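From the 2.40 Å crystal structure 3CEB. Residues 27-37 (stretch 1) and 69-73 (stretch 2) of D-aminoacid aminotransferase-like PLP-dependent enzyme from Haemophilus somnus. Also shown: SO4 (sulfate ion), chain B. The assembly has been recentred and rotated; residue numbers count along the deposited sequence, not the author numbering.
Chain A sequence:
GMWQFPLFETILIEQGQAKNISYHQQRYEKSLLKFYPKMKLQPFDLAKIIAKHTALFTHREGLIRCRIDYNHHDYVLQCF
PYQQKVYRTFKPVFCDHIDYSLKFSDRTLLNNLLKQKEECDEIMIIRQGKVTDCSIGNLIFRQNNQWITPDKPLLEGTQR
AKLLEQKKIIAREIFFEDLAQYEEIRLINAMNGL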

ATOM      1  N   ARG A  27       2.223  -6.305  -9.397  1.00 29.33           N
ATOM      2  CA  ARG A  27       1.009  -6.468  -8.603  1.00 29.08           C
ATOM      3  C   ARG A  27      -0.188  -6.283  -9.486  1.00 29.11           C
ATOM      4  O   ARG A  27      -1.179  -7.018  -9.401  1.00 28.83           O
ATOM      5  CB  ARG A  27       0.929  -5.478  -7.431  1.00 29.38           C
ATOM      6  CG  ARG A  27      -0.294  -5.700  -6.564  1.00 29.34           C
ATOM      7  CD  ARG A  27      -0.317  -4.936  -5.299  1.00 28.84           C
ATOM      8  NE  ARG A  27      -0.301  -3.503  -5.542  1.00 29.33           N
ATOM      9  CZ  ARG A  27      -0.167  -2.582  -4.592  1.00 30.63           C
ATOM     10  NH1 ARG A  27      -0.070  -2.933  -3.313  1.00 28.93           N
ATOM     11  NH2 ARG A  27      -0.127  -1.290  -4.938  1.00 31.95           N
ATOM     12  N   TYR A  28      -0.084  -5.297 -10.356  1.00 29.01           N
ATOM     13  CA  TYR A  28      -1.148  -5.061 -11.316  1.00 29.18           C
ATOM     14  C   TYR A  28      -1.432  -6.354 -12.104  1.00 29.75           C
ATOM     15  O   TYR A  28      -2.577  -6.783 -12.206  1.00 30.24           O
ATOM     16  CB  TYR A  28      -0.815  -3.862 -12.214  1.00 28.64           C
ATOM     17  CG  TYR A  28      -1.607  -3.716 -13.486  1.00 27.89           C
ATOM     18  CD1 TYR A  28      -2.972  -3.608 -13.463  1.00 27.34           C
ATOM     19  CD2 TYR A  28      -0.968  -3.635 -14.720  1.00 25.97           C
ATOM     20  CE1 TYR A  28      -3.681  -3.468 -14.626  1.00 27.63           C
ATOM     21  CE2 TYR A  28      -1.666  -3.485 -15.870  1.00 25.54           C
ATOM     22  CZ  TYR A  28      -3.030  -3.409 -15.830  1.00 27.29           C
ATOM     23  OH  TYR A  28      -3.773  -3.247 -16.981  1.00 24.54           O
ATOM     24  N   GLU A  29      -0.418  -7.013 -12.619  1.00 29.53           N
ATOM     25  CA  GLU A  29      -0.699  -8.198 -13.436  1.00 30.37           C
ATOM     26  C   GLU A  29      -1.202  -9.373 -12.588  1.00 29.96           C
ATOM     27  O   GLU A  29      -2.056 -10.147 -13.016  1.00 30.07           O
ATOM     28  CB  GLU A  29       0.527  -8.628 -14.266  1.00 30.60           C
ATOM     29  CG  GLU A  29       1.190  -7.475 -15.027  1.00 33.48           C
ATOM     30  CD  GLU A  29       2.109  -7.884 -16.164  1.00 38.41           C
ATOM     31  OE1 GLU A  29       2.291  -9.130 -16.398  1.00 44.79           O
ATOM     32  OE2 GLU A  29       2.622  -6.942 -16.839  1.00 36.96           O
ATOM     33  N   LYS A  30      -0.620  -9.513 -11.401  1.00 29.76           N
ATOM     34  CA  LYS A  30      -0.975 -10.569 -10.419  1.00 29.10           C
ATOM     35  C   LYS A  30      -2.472 -10.370 -10.117  1.00 28.48           C
ATOM     36  O   LYS A  30      -3.258 -11.285 -10.066  1.00 28.57           O
ATOM     37  CB  LYS A  30      -0.124 -10.345  -9.167  1.00 29.16           C
ATOM     38  CG  LYS A  30       0.431 -11.508  -8.387  1.00 30.80           C
ATOM     39  CD  LYS A  30       1.831 -11.027  -7.736  1.00 33.26           C
ATOM     40  N   SER A  31      -2.864  -9.116 -10.018  1.00 28.16           N
ATOM     41  CA  SER A  31      -4.214  -8.764  -9.669  1.00 28.24           C
ATOM     42  C   SER A  31      -5.167  -9.068 -10.792  1.00 27.65           C
ATOM     43  O   SER A  31      -6.220  -9.653 -10.577  1.00 27.33           O
ATOM     44  CB  SER A  31      -4.267  -7.295  -9.275  1.00 28.81           C
ATOM     45  OG  SER A  31      -3.486  -7.114  -8.099  1.00 29.09           O
ATOM     46  N   LEU A  32      -4.774  -8.716 -12.003  1.00 27.84           N
ATOM     47  CA  LEU A  32      -5.580  -9.044 -13.168  1.00 28.14           C
ATOM     48  C   LEU A  32      -5.798 -10.562 -13.249  1.00 28.68           C
ATOM     49  O   LEU A  32      -6.895 -11.030 -13.493  1.00 28.00           O
ATOM     50  CB  LEU A  32      -4.944  -8.509 -14.453  1.00 28.23           C
ATOM     51  CG  LEU A  32      -5.009  -6.999 -14.716  1.00 29.55           C
ATOM     52  CD1 LEU A  32      -4.306  -6.679 -16.037  1.00 30.69           C
ATOM     53  CD2 LEU A  32      -6.424  -6.507 -14.723  1.00 23.65           C
ATOM     54  N   LEU A  33      -4.744 -11.325 -13.009  1.00 29.52           N
ATOM     55  CA  LEU A  33      -4.849 -12.792 -13.025  1.00 30.32           C
ATOM     56  C   LEU A  33      -5.755 -13.372 -11.936  1.00 30.77           C
ATOM     57  O   LEU A  33      -6.485 -14.325 -12.163  1.00 31.90           O
ATOM     58  CB  LEU A  33      -3.466 -13.430 -12.911  1.00 29.87           C
ATOM     59  CG  LEU A  33      -2.585 -13.215 -14.142  1.00 29.23           C
ATOM     60  CD1 LEU A  33      -1.092 -13.590 -13.855  1.00 27.11           C
ATOM     61  CD2 LEU A  33      -3.172 -14.002 -15.292  1.00 27.73           C
ATOM     62  N   LYS A  34      -5.717 -12.812 -10.745  1.00 31.60           N
ATOM     63  CA  LYS A  34      -6.565 -13.333  -9.670  1.00 31.56           C
ATOM     64  C   LYS A  34      -8.033 -12.914  -9.876  1.00 31.52           C
ATOM     65  O   LYS A  34      -8.926 -13.740  -9.844  1.00 31.83           O
ATOM     66  CB  LYS A  34      -6.077 -12.859  -8.300  1.00 31.40           C
ATOM     67  CG  LYS A  34      -6.880 -13.457  -7.157  1.00 33.82           C
ATOM     68  CD  LYS A  34      -6.531 -12.840  -5.786  1.00 37.52           C
ATOM     69  CE  LYS A  34      -7.217 -13.586  -4.616  1.00 38.47           C
ATOM     70  NZ  LYS A  34      -6.518 -13.310  -3.314  1.00 38.41           N
ATOM     71  N   PHE A  35      -8.252 -11.634 -10.136  1.00 31.36           N
ATOM     72  CA  PHE A  35      -9.599 -11.039 -10.211  1.00 31.35           C
ATOM     73  C   PHE A  35     -10.354 -11.414 -11.487  1.00 31.31           C
ATOM     74  O   PHE A  35     -11.570 -11.483 -11.487  1.00 31.60           O
ATOM     75  CB  PHE A  35      -9.481  -9.506 -10.138  1.00 31.40           C
ATOM     76  CG  PHE A  35     -10.763  -8.789  -9.799  1.00 31.72           C
ATOM     77  CD1 PHE A  35     -11.177  -8.651  -8.480  1.00 33.54           C
ATOM     78  CD2 PHE A  35     -11.527  -8.206 -10.770  1.00 31.57           C
ATOM     79  CE1 PHE A  35     -12.342  -7.973  -8.151  1.00 31.81           C
ATOM     80  CE2 PHE A  35     -12.701  -7.534 -10.436  1.00 31.55           C
ATOM     81  CZ  PHE A  35     -13.089  -7.419  -9.123  1.00 30.54           C
ATOM     82  N   TYR A  36      -9.626 -11.641 -12.575  1.00 31.28           N
ATOM     83  CA  TYR A  36     -10.228 -11.975 -13.876  1.00 30.76           C
ATOM     84  C   TYR A  36      -9.723 -13.310 -14.383  1.00 31.68           C
ATOM     85  O   TYR A  36      -9.297 -13.432 -15.519  1.00 32.23           O
ATOM     86  CB  TYR A  36      -9.914 -10.892 -14.906  1.00 30.17           C
ATOM     87  CG  TYR A  36     -10.471  -9.522 -14.547  1.00 28.30           C
ATOM     88  CD1 TYR A  36     -11.837  -9.251 -14.597  1.00 29.20           C
ATOM     89  CD2 TYR A  36      -9.618  -8.479 -14.199  1.00 26.74           C
ATOM     90  CE1 TYR A  36     -12.337  -7.937 -14.284  1.00 26.67           C
ATOM     91  CE2 TYR A  36     -10.077  -7.216 -13.913  1.00 27.69           C
ATOM     92  CZ  TYR A  36     -11.426  -6.948 -13.936  1.00 28.96           C
ATOM     93  OH  TYR A  36     -11.815  -5.685 -13.582  1.00 29.38           O
ATOM     94  N   PRO A  37      -9.776 -14.337 -13.536  1.00 33.10           N
ATOM     95  CA  PRO A  37      -9.221 -15.593 -14.018  1.00 33.88           C
ATOM     96  C   PRO A  37      -9.997 -16.125 -15.247  1.00 35.07           C
ATOM     97  O   PRO A  37     -11.182 -15.799 -15.473  1.00 36.11           O
ATOM     98  CB  PRO A  37      -9.434 -16.505 -12.814  1.00 33.37           C
ATOM     99  CG  PRO A  37     -10.822 -16.064 -12.294  1.00 32.33           C
ATOM    100  CD  PRO A  37     -10.744 -14.544 -12.426  1.00 33.03           C
ATOM    101  N   ASP A  69      -6.895   3.781 -11.406  1.00 30.39           N
ATOM    102  CA  ASP A  69      -7.951   2.835 -11.153  1.00 30.39           C
ATOM    103  C   ASP A  69      -8.133   2.027 -12.442  1.00 30.86           C
ATOM    104  O   ASP A  69      -8.086   2.590 -13.533  1.00 31.70           O
ATOM    105  CB  ASP A  69      -9.252   3.539 -10.805  1.00 31.05           C
ATOM    106  CG  ASP A  69      -9.263   4.136  -9.408  1.00 32.22           C
ATOM    107  OD1 ASP A  69      -8.628   5.187  -9.164  1.00 35.10           O
ATOM    108  OD2 ASP A  69      -9.969   3.559  -8.548  1.00 34.78           O
ATOM    109  N   TYR A  70      -8.334   0.719 -12.354  1.00 30.46           N
ATOM    110  CA  TYR A  70      -8.508  -0.070 -13.568  1.00 30.95           C
ATOM    111  C   TYR A  70      -9.527  -1.190 -13.449  1.00 31.13           C
ATOM    112  O   TYR A  70      -9.959  -1.536 -12.340  1.00 31.92           O
ATOM    113  CB  TYR A  70      -7.180  -0.670 -14.004  1.00 30.58           C
ATOM    114  CG  TYR A  70      -6.565  -1.556 -12.960  1.00 30.67           C
ATOM    115  CD1 TYR A  70      -5.864  -1.033 -11.909  1.00 31.45           C
ATOM    116  CD2 TYR A  70      -6.690  -2.922 -13.039  1.00 31.88           C
ATOM    117  CE1 TYR A  70      -5.287  -1.872 -10.927  1.00 34.17           C
ATOM    118  CE2 TYR A  70      -6.119  -3.781 -12.073  1.00 31.89           C
ATOM    119  CZ  TYR A  70      -5.425  -3.267 -11.029  1.00 30.82           C
ATOM    120  OH  TYR A  70      -4.870  -4.135 -10.097  1.00 28.14           O
ATOM    121  N   ASN A  71      -9.927  -1.698 -14.616  1.00 30.35           N
ATOM    122  CA  ASN A  71     -10.647  -2.944 -14.702  1.00 29.58           C
ATOM    123  C   ASN A  71      -9.987  -3.813 -15.726  1.00 30.37           C
ATOM    124  O   ASN A  71      -8.795  -3.646 -15.998  1.00 31.46           O
ATOM    125  CB  ASN A  71     -12.113  -2.789 -15.017  1.00 30.05           C
ATOM    126  CG  ASN A  71     -12.387  -1.900 -16.166  1.00 26.70           C
ATOM    127  OD1 ASN A  71     -11.766  -1.971 -17.204  1.00 23.47           O
ATOM    128  ND2 ASN A  71     -13.344  -1.049 -15.981  1.00 25.70           N
ATOM    129  N   HIS A  72     -10.718  -4.759 -16.305  1.00 30.72           N
ATOM    130  CA  HIS A  72     -10.052  -5.675 -17.285  1.00 30.11           C
ATOM    131  C   HIS A  72      -9.703  -5.035 -18.618  1.00 29.81           C
ATOM    132  O   HIS A  72      -8.946  -5.613 -19.384  1.00 29.65           O
ATOM    133  CB  HIS A  72     -10.837  -6.968 -17.527  1.00 30.11           C
ATOM    134  CG  HIS A  72     -11.835  -6.899 -18.645  1.00 28.39           C
ATOM    135  ND1 HIS A  72     -13.133  -6.501 -18.454  1.00 28.28           N
ATOM    136  CD2 HIS A  72     -11.748  -7.271 -19.944  1.00 27.45           C
ATOM    137  CE1 HIS A  72     -13.791  -6.591 -19.597  1.00 28.82           C
ATOM    138  NE2 HIS A  72     -12.978  -7.069 -20.516  1.00 25.67           N
ATOM    139  N   HIS A  73     -10.199  -3.840 -18.911  1.00 29.75           N
ATOM    140  CA  HIS A  73      -9.899  -3.293 -20.227  1.00 30.36           C
ATOM    141  C   HIS A  73      -9.674  -1.780 -20.320  1.00 29.82           C
ATOM    142  O   HIS A  73      -9.452  -1.269 -21.390  1.00 28.89           O
ATOM    143  CB  HIS A  73     -11.040  -3.637 -21.165  1.00 30.68           C
ATOM    144  CG  HIS A  73     -12.235  -2.794 -20.923  1.00 33.13           C
ATOM    145  ND1 HIS A  73     -12.587  -1.745 -21.755  1.00 34.95           N
ATOM    146  CD2 HIS A  73     -13.110  -2.783 -19.893  1.00 34.28           C
ATOM    147  CE1 HIS A  73     -13.659  -1.152 -21.265  1.00 36.33           C
ATOM    148  NE2 HIS A  73     -13.990  -1.753 -20.131  1.00 37.49           N
TER
HETATM  149  S   SO4 B 194     -14.760  -5.310 -15.237  1.00 27.40           S
HETATM  150  O1  SO4 B 194     -13.677  -5.516 -16.216  1.00 25.49           O
HETATM  151  O2  SO4 B 194     -15.537  -6.511 -15.072  1.00 25.65           O
HETATM  152  O3  SO4 B 194     -14.331  -4.995 -13.881  1.00 22.91           O
HETATM  153  O4  SO4 B 194     -15.550  -4.215 -15.766  1.00 27.50           O

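How does Tyr70 meet the helix? Its CA-to-CB bond points toward stretch 1, and with chi1 at p (59°) the ring runs in among Tyr28, Ser31 and Leu32. Tyr28, whose own CA-to-CB bond points sideways, has chi1 at t, and its ring edge reaches the face of Tyr70: the planes stand at 88°, with Tyr28 CD1 3.4 Å from Tyr70 CE2.

What else touches Tyr70? Leu32, in the common m,t conformation, brings its CD2 to 3.8 Å from Tyr70 CE2, at the ring edge. Near the tip, Ser31 CB lies 3.3 Å from Tyr70 OH. The Ser31 hydroxyl is engaged within its own helix: at chi1 m, its OG donates to Arg27 O at 2.7 Å.

How does Tyr36 meet His72? It is the first residue after the helix to leave helical phi/psi; its CA-to-CB bond points toward stretch 2, and chi1 is m. Its ring offers a face to His72, whose CB sits 3.5 Å from the Tyr36 ring centroid, almost on the normal.

What does the sulfate add? It bridges the two stretches. Tyr36 OH donates to sulfate O3 at 2.6 Å, while O1 accepts from His72 ND1 at 2.5 Å and from His72 N at 3.1 Å. With chi1 at 90°, on the wide side of p, and chi2 at -89°, ND1 reaches the same O1 that the backbone N of His72 bonds.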